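Short-chain dehydrogenase/reductase SDR (Burkholderia phymatum, PDB 5IG2) binds NAD and probably acts as an oxidoreductase, using it to interconvert an alcohol CH-OH group and the corresponding carbonyl. Local coordinates at residues V189-T201 with A254-I266. Residues are numbered along the deposited sequence; the frame is centred on the assembly and turned at random.
Sequences VGCSLLCPAFVPT and AERRFYILTHPAI. With NAD (nicotinamide-adenine-dinucleotide), chain F.
S192 OG has two partners: it donates to R257 O at 2.7 Å, coming in above the carbonyl plane, and it is also hydrogen-bonded to H145 on the neighbouring strand 144-149. Its chi1 of -60° sets the hydroxyl beside its own backbone N, while CB packs on I260 CD1. From here the two strands run parallel. L193 N donates to F258 O (2.7 Å), I260 N to L193 O, and C195 N to I260 O. Carried by a CG trans to the backbone N (chi1 179°), the F258 ring reaches across to take L193 CB over one face, 4.1 Å from the centroid, and C191 SG at its edge. One leucine methyl, L193 CD2, lies alongside Y259 CE1, on the side of the sheet where helix 162-185 packs; there Y259 OH bonds to E176. On the other side L194 CD1 sits against I260 CG2 and T262 CG2, against helix 242-254. Past C195 a water links C195 O to H263 N. The H263 ring then lies with one face on A197 CB, 3.8 Å from centroid to methyl, and its edge near V199 CG2. T262 OG1 shares a hydrogen bond with H263 ND1 (2.8 Å), and a water in the ring plane joins NE2 to F198 O, which gives each ring nitrogen a partner. Just beyond, V199 N and O bond the carboxamide of NAD, V199 N reaching O7N at 2.8 Å. These are the sixth and seventh strands of the SDR Rossmann fold, and the loop after the sixth holds the nicotinamide.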
# COMPACT_ATOMS: atom_id res chain seq x y z
N VAL B 189 -62.08 -16.35 -14.57
CA VAL B 189 -61.51 -15.45 -13.57
C VAL B 189 -61.40 -16.21 -12.26
O VAL B 189 -62.36 -16.86 -11.82
CB VAL B 189 -62.37 -14.18 -13.41
CG1 VAL B 189 -61.71 -13.21 -12.47
CG2 VAL B 189 -62.61 -13.52 -14.77
N GLY B 190 -60.23 -16.15 -11.63
CA GLY B 190 -59.99 -16.83 -10.37
C GLY B 190 -59.43 -15.88 -9.33
O GLY B 190 -59.32 -14.68 -9.59
N CYS B 191 -59.05 -16.39 -8.16
CA CYS B 191 -58.50 -15.49 -7.15
C CYS B 191 -57.61 -16.26 -6.18
O CYS B 191 -57.68 -17.49 -6.09
CB CYS B 191 -59.62 -14.75 -6.42
SG CYS B 191 -60.68 -15.78 -5.39
N SER B 192 -56.75 -15.52 -5.48
CA SER B 192 -55.85 -16.08 -4.49
C SER B 192 -55.77 -15.15 -3.28
O SER B 192 -56.07 -13.96 -3.36
CB SER B 192 -54.43 -16.30 -5.04
OG SER B 192 -54.41 -17.19 -6.14
N LEU B 193 -55.33 -15.72 -2.17
CA LEU B 193 -55.30 -15.04 -0.88
C LEU B 193 -53.88 -15.13 -0.34
O LEU B 193 -53.41 -16.23 -0.01
CB LEU B 193 -56.31 -15.68 0.08
CG LEU B 193 -56.34 -15.17 1.53
CD1 LEU B 193 -56.73 -13.69 1.59
CD2 LEU B 193 -57.28 -16.04 2.39
N LEU B 194 -53.21 -13.99 -0.22
CA LEU B 194 -51.81 -13.93 0.22
C LEU B 194 -51.73 -13.60 1.71
O LEU B 194 -52.22 -12.55 2.14
CB LEU B 194 -51.05 -12.89 -0.61
CG LEU B 194 -49.60 -12.62 -0.22
CD1 LEU B 194 -48.76 -13.88 -0.38
CD2 LEU B 194 -49.05 -11.49 -1.07
N CYS B 195 -51.09 -14.49 2.49
CA CYS B 195 -51.03 -14.37 3.95
C CYS B 195 -49.60 -14.47 4.47
O CYS B 195 -49.20 -15.50 5.03
CB CYS B 195 -51.89 -15.45 4.61
SG CYS B 195 -53.66 -15.37 4.20
N PRO B 196 -48.82 -13.40 4.34
CA PRO B 196 -47.42 -13.43 4.80
C PRO B 196 -47.28 -13.11 6.28
O PRO B 196 -48.15 -12.49 6.90
CB PRO B 196 -46.74 -12.34 3.96
CG PRO B 196 -47.78 -11.88 2.97
CD PRO B 196 -49.10 -12.17 3.59
N ALA B 197 -46.16 -13.56 6.84
CA ALA B 197 -45.69 -13.10 8.13
C ALA B 197 -44.78 -11.88 7.91
O ALA B 197 -44.72 -11.33 6.81
CB ALA B 197 -44.98 -14.22 8.89
N PHE B 198 -44.06 -11.46 8.94
CA PHE B 198 -43.35 -10.19 8.87
C PHE B 198 -42.27 -10.21 7.78
O PHE B 198 -41.48 -11.15 7.70
CB PHE B 198 -42.72 -9.86 10.22
CG PHE B 198 -43.70 -9.84 11.35
CD1 PHE B 198 -44.62 -8.82 11.46
CD2 PHE B 198 -43.68 -10.85 12.31
CE1 PHE B 198 -45.52 -8.80 12.51
CE2 PHE B 198 -44.57 -10.83 13.34
CZ PHE B 198 -45.49 -9.81 13.45
N VAL B 199 -42.25 -9.15 6.97
CA VAL B 199 -41.29 -8.96 5.88
C VAL B 199 -40.82 -7.51 5.93
O VAL B 199 -41.66 -6.62 6.14
CB VAL B 199 -41.94 -9.27 4.51
CG1 VAL B 199 -40.97 -8.95 3.38
CG2 VAL B 199 -42.39 -10.71 4.44
N PRO B 200 -39.50 -7.20 5.73
CA PRO B 200 -39.07 -5.80 5.74
C PRO B 200 -39.74 -4.97 4.65
O PRO B 200 -39.44 -5.12 3.46
CB PRO B 200 -37.55 -5.89 5.51
CG PRO B 200 -37.18 -7.24 5.99
CD PRO B 200 -38.35 -8.12 5.64
N THR B 201 -40.67 -4.10 5.05
CA THR B 201 -41.33 -3.14 4.16
C THR B 201 -41.53 -1.84 4.95
O THR B 201 -40.98 -1.66 6.04
CB THR B 201 -42.69 -3.65 3.65
OG1 THR B 201 -43.59 -3.73 4.76
CG2 THR B 201 -42.57 -5.01 2.98
N ALA B 254 -49.58 -18.91 -10.99
CA ALA B 254 -49.35 -19.76 -12.15
C ALA B 254 -50.15 -21.05 -12.07
O ALA B 254 -50.70 -21.52 -13.07
CB ALA B 254 -47.85 -20.06 -12.27
N GLU B 255 -50.24 -21.63 -10.87
CA GLU B 255 -51.00 -22.86 -10.65
C GLU B 255 -52.39 -22.58 -10.09
O GLU B 255 -53.11 -23.52 -9.72
CB GLU B 255 -50.22 -23.80 -9.73
CG GLU B 255 -49.76 -23.18 -8.44
CD GLU B 255 -48.85 -24.09 -7.63
OE1 GLU B 255 -49.32 -24.69 -6.63
OE2 GLU B 255 -47.66 -24.21 -8.01
N ARG B 256 -52.78 -21.30 -10.02
CA ARG B 256 -54.09 -20.87 -9.55
C ARG B 256 -54.40 -21.43 -8.17
O ARG B 256 -55.53 -21.80 -7.86
CB ARG B 256 -55.19 -21.24 -10.56
CG ARG B 256 -55.06 -20.46 -11.87
CD ARG B 256 -56.19 -20.78 -12.82
NE ARG B 256 -56.08 -20.06 -14.09
CZ ARG B 256 -55.35 -20.47 -15.13
NH1 ARG B 256 -54.64 -21.59 -15.04
NH2 ARG B 256 -55.32 -19.76 -16.25
N ARG B 257 -53.38 -21.47 -7.32
CA ARG B 257 -53.56 -21.92 -5.94
C ARG B 257 -54.14 -20.78 -5.11
O ARG B 257 -53.68 -19.64 -5.20
CB ARG B 257 -52.23 -22.39 -5.35
CG ARG B 257 -52.35 -22.86 -3.92
CD ARG B 257 -51.08 -23.53 -3.42
NE ARG B 257 -50.17 -22.60 -2.77
CZ ARG B 257 -48.99 -22.24 -3.27
NH1 ARG B 257 -48.58 -22.73 -4.44
NH2 ARG B 257 -48.22 -21.39 -2.60
N PHE B 258 -55.13 -21.10 -4.27
CA PHE B 258 -55.83 -20.05 -3.53
C PHE B 258 -55.02 -19.54 -2.33
O PHE B 258 -54.75 -18.34 -2.23
CB PHE B 258 -57.20 -20.56 -3.06
CG PHE B 258 -57.97 -19.54 -2.27
CD1 PHE B 258 -58.65 -18.52 -2.92
CD2 PHE B 258 -57.97 -19.56 -0.89
CE1 PHE B 258 -59.34 -17.56 -2.20
CE2 PHE B 258 -58.66 -18.59 -0.16
CZ PHE B 258 -59.34 -17.60 -0.83
N TYR B 259 -54.67 -20.41 -1.39
CA TYR B 259 -53.97 -19.99 -0.18
C TYR B 259 -52.48 -19.84 -0.45
O TYR B 259 -51.82 -20.81 -0.83
CB TYR B 259 -54.17 -20.99 0.96
CG TYR B 259 -55.56 -21.00 1.52
CD1 TYR B 259 -56.01 -19.96 2.34
CD2 TYR B 259 -56.44 -22.04 1.23
CE1 TYR B 259 -57.29 -19.97 2.86
CE2 TYR B 259 -57.73 -22.05 1.75
CZ TYR B 259 -58.15 -21.01 2.56
OH TYR B 259 -59.42 -21.03 3.07
N ILE B 260 -51.95 -18.65 -0.22
CA ILE B 260 -50.51 -18.42 -0.36
C ILE B 260 -49.97 -18.09 1.02
O ILE B 260 -50.08 -16.94 1.48
CB ILE B 260 -50.20 -17.32 -1.37
CG1 ILE B 260 -51.09 -17.51 -2.61
CG2 ILE B 260 -48.71 -17.38 -1.71
CD1 ILE B 260 -51.07 -16.35 -3.59
N LEU B 261 -49.39 -19.08 1.69
CA LEU B 261 -48.76 -18.91 3.00
C LEU B 261 -47.26 -18.93 2.76
O LEU B 261 -46.63 -19.98 2.74
CB LEU B 261 -49.19 -20.00 3.97
CG LEU B 261 -50.41 -19.75 4.85
CD1 LEU B 261 -51.62 -19.32 4.03
CD2 LEU B 261 -50.74 -21.01 5.65
N THR B 262 -46.68 -17.74 2.55
CA THR B 262 -45.26 -17.64 2.28
C THR B 262 -44.40 -18.03 3.48
O THR B 262 -43.22 -18.36 3.29
CB THR B 262 -44.92 -16.22 1.86
OG1 THR B 262 -45.32 -15.32 2.90
CG2 THR B 262 -45.66 -15.86 0.58
N HIS B 263 -44.94 -17.97 4.69
CA HIS B 263 -44.21 -18.28 5.92
C HIS B 263 -44.91 -19.45 6.61
O HIS B 263 -45.65 -19.25 7.59
CB HIS B 263 -44.15 -17.07 6.85
CG HIS B 263 -43.42 -15.89 6.28
ND1 HIS B 263 -43.94 -15.10 5.29
CD2 HIS B 263 -42.22 -15.35 6.60
CE1 HIS B 263 -43.09 -14.12 5.01
NE2 HIS B 263 -42.04 -14.25 5.79
N PRO B 264 -44.70 -20.68 6.14
CA PRO B 264 -45.45 -21.82 6.70
C PRO B 264 -45.10 -22.13 8.15
O PRO B 264 -45.83 -22.88 8.80
CB PRO B 264 -45.08 -22.98 5.78
CG PRO B 264 -43.73 -22.61 5.26
CD PRO B 264 -43.76 -21.11 5.09
N ALA B 265 -44.01 -21.56 8.68
CA ALA B 265 -43.74 -21.73 10.10
C ALA B 265 -44.89 -21.22 10.97
O ALA B 265 -44.99 -21.62 12.13
CB ALA B 265 -42.44 -21.02 10.47
N ILE B 266 -45.75 -20.35 10.43
CA ILE B 266 -46.90 -19.84 11.19
C ILE B 266 -47.92 -20.93 11.51
O ILE B 266 -48.79 -20.72 12.35
CB ILE B 266 -47.59 -18.70 10.40
CG1 ILE B 266 -48.39 -17.80 11.34
CG2 ILE B 266 -48.50 -19.26 9.31
CD1 ILE B 266 -47.52 -16.95 12.27
PA NAD F . -45.58 -0.82 2.56
O1A NAD F . -45.80 0.31 3.47
O2A NAD F . -44.11 -1.01 2.15
O5B NAD F . -46.47 -0.76 1.24
C5B NAD F . -47.88 -0.47 1.31
C4B NAD F . -48.15 0.66 0.36
O4B NAD F . -49.56 0.96 0.37
C3B NAD F . -47.41 1.97 0.66
O3B NAD F . -46.65 2.41 -0.46
C2B NAD F . -48.55 2.96 0.96
O2B NAD F . -48.26 4.28 0.50
C1B NAD F . -49.69 2.35 0.17
N9A NAD F . -51.02 2.77 0.61
C8A NAD F . -51.45 2.96 1.90
N7A NAD F . -52.66 3.45 1.99
C5A NAD F . -53.06 3.60 0.67
C6A NAD F . -54.24 4.09 0.09
N6A NAD F . -55.24 4.62 0.78
N1A NAD F . -54.33 4.06 -1.26
C2A NAD F . -53.29 3.59 -1.97
N3A NAD F . -52.12 3.12 -1.53
C4A NAD F . -52.06 3.16 -0.19
O3 NAD F . -46.10 -2.16 3.24
PN NAD F . -46.29 -3.65 2.67
O1N NAD F . -45.65 -3.77 1.34
O2N NAD F . -45.88 -4.57 3.75
O5D NAD F . -47.88 -3.67 2.54
C5D NAD F . -48.54 -4.40 1.48
C4D NAD F . -49.59 -5.28 2.11
O4D NAD F . -48.97 -6.38 2.81
C3D NAD F . -50.51 -4.59 3.13
O3D NAD F . -51.86 -4.99 2.89
C2D NAD F . -50.03 -5.15 4.46
O2D NAD F . -51.08 -5.14 5.42
C1D NAD F . -49.65 -6.56 4.02
N1N NAD F . -48.75 -7.37 4.98
C2N NAD F . -47.53 -6.89 5.28
C3N NAD F . -46.69 -7.62 6.10
C7N NAD F . -45.26 -7.24 6.35
O7N NAD F . -44.67 -7.72 7.33
N7N NAD F . -44.72 -6.31 5.58
C4N NAD F . -47.13 -8.84 6.59
C5N NAD F . -48.38 -9.32 6.25
C6N NAD F . -49.19 -8.56 5.44
O HOH W 1 -57.68 -20.18 -6.61
O HOH W 2 -47.57 -17.63 5.81
O HOH W 3 -39.88 -12.49 6.19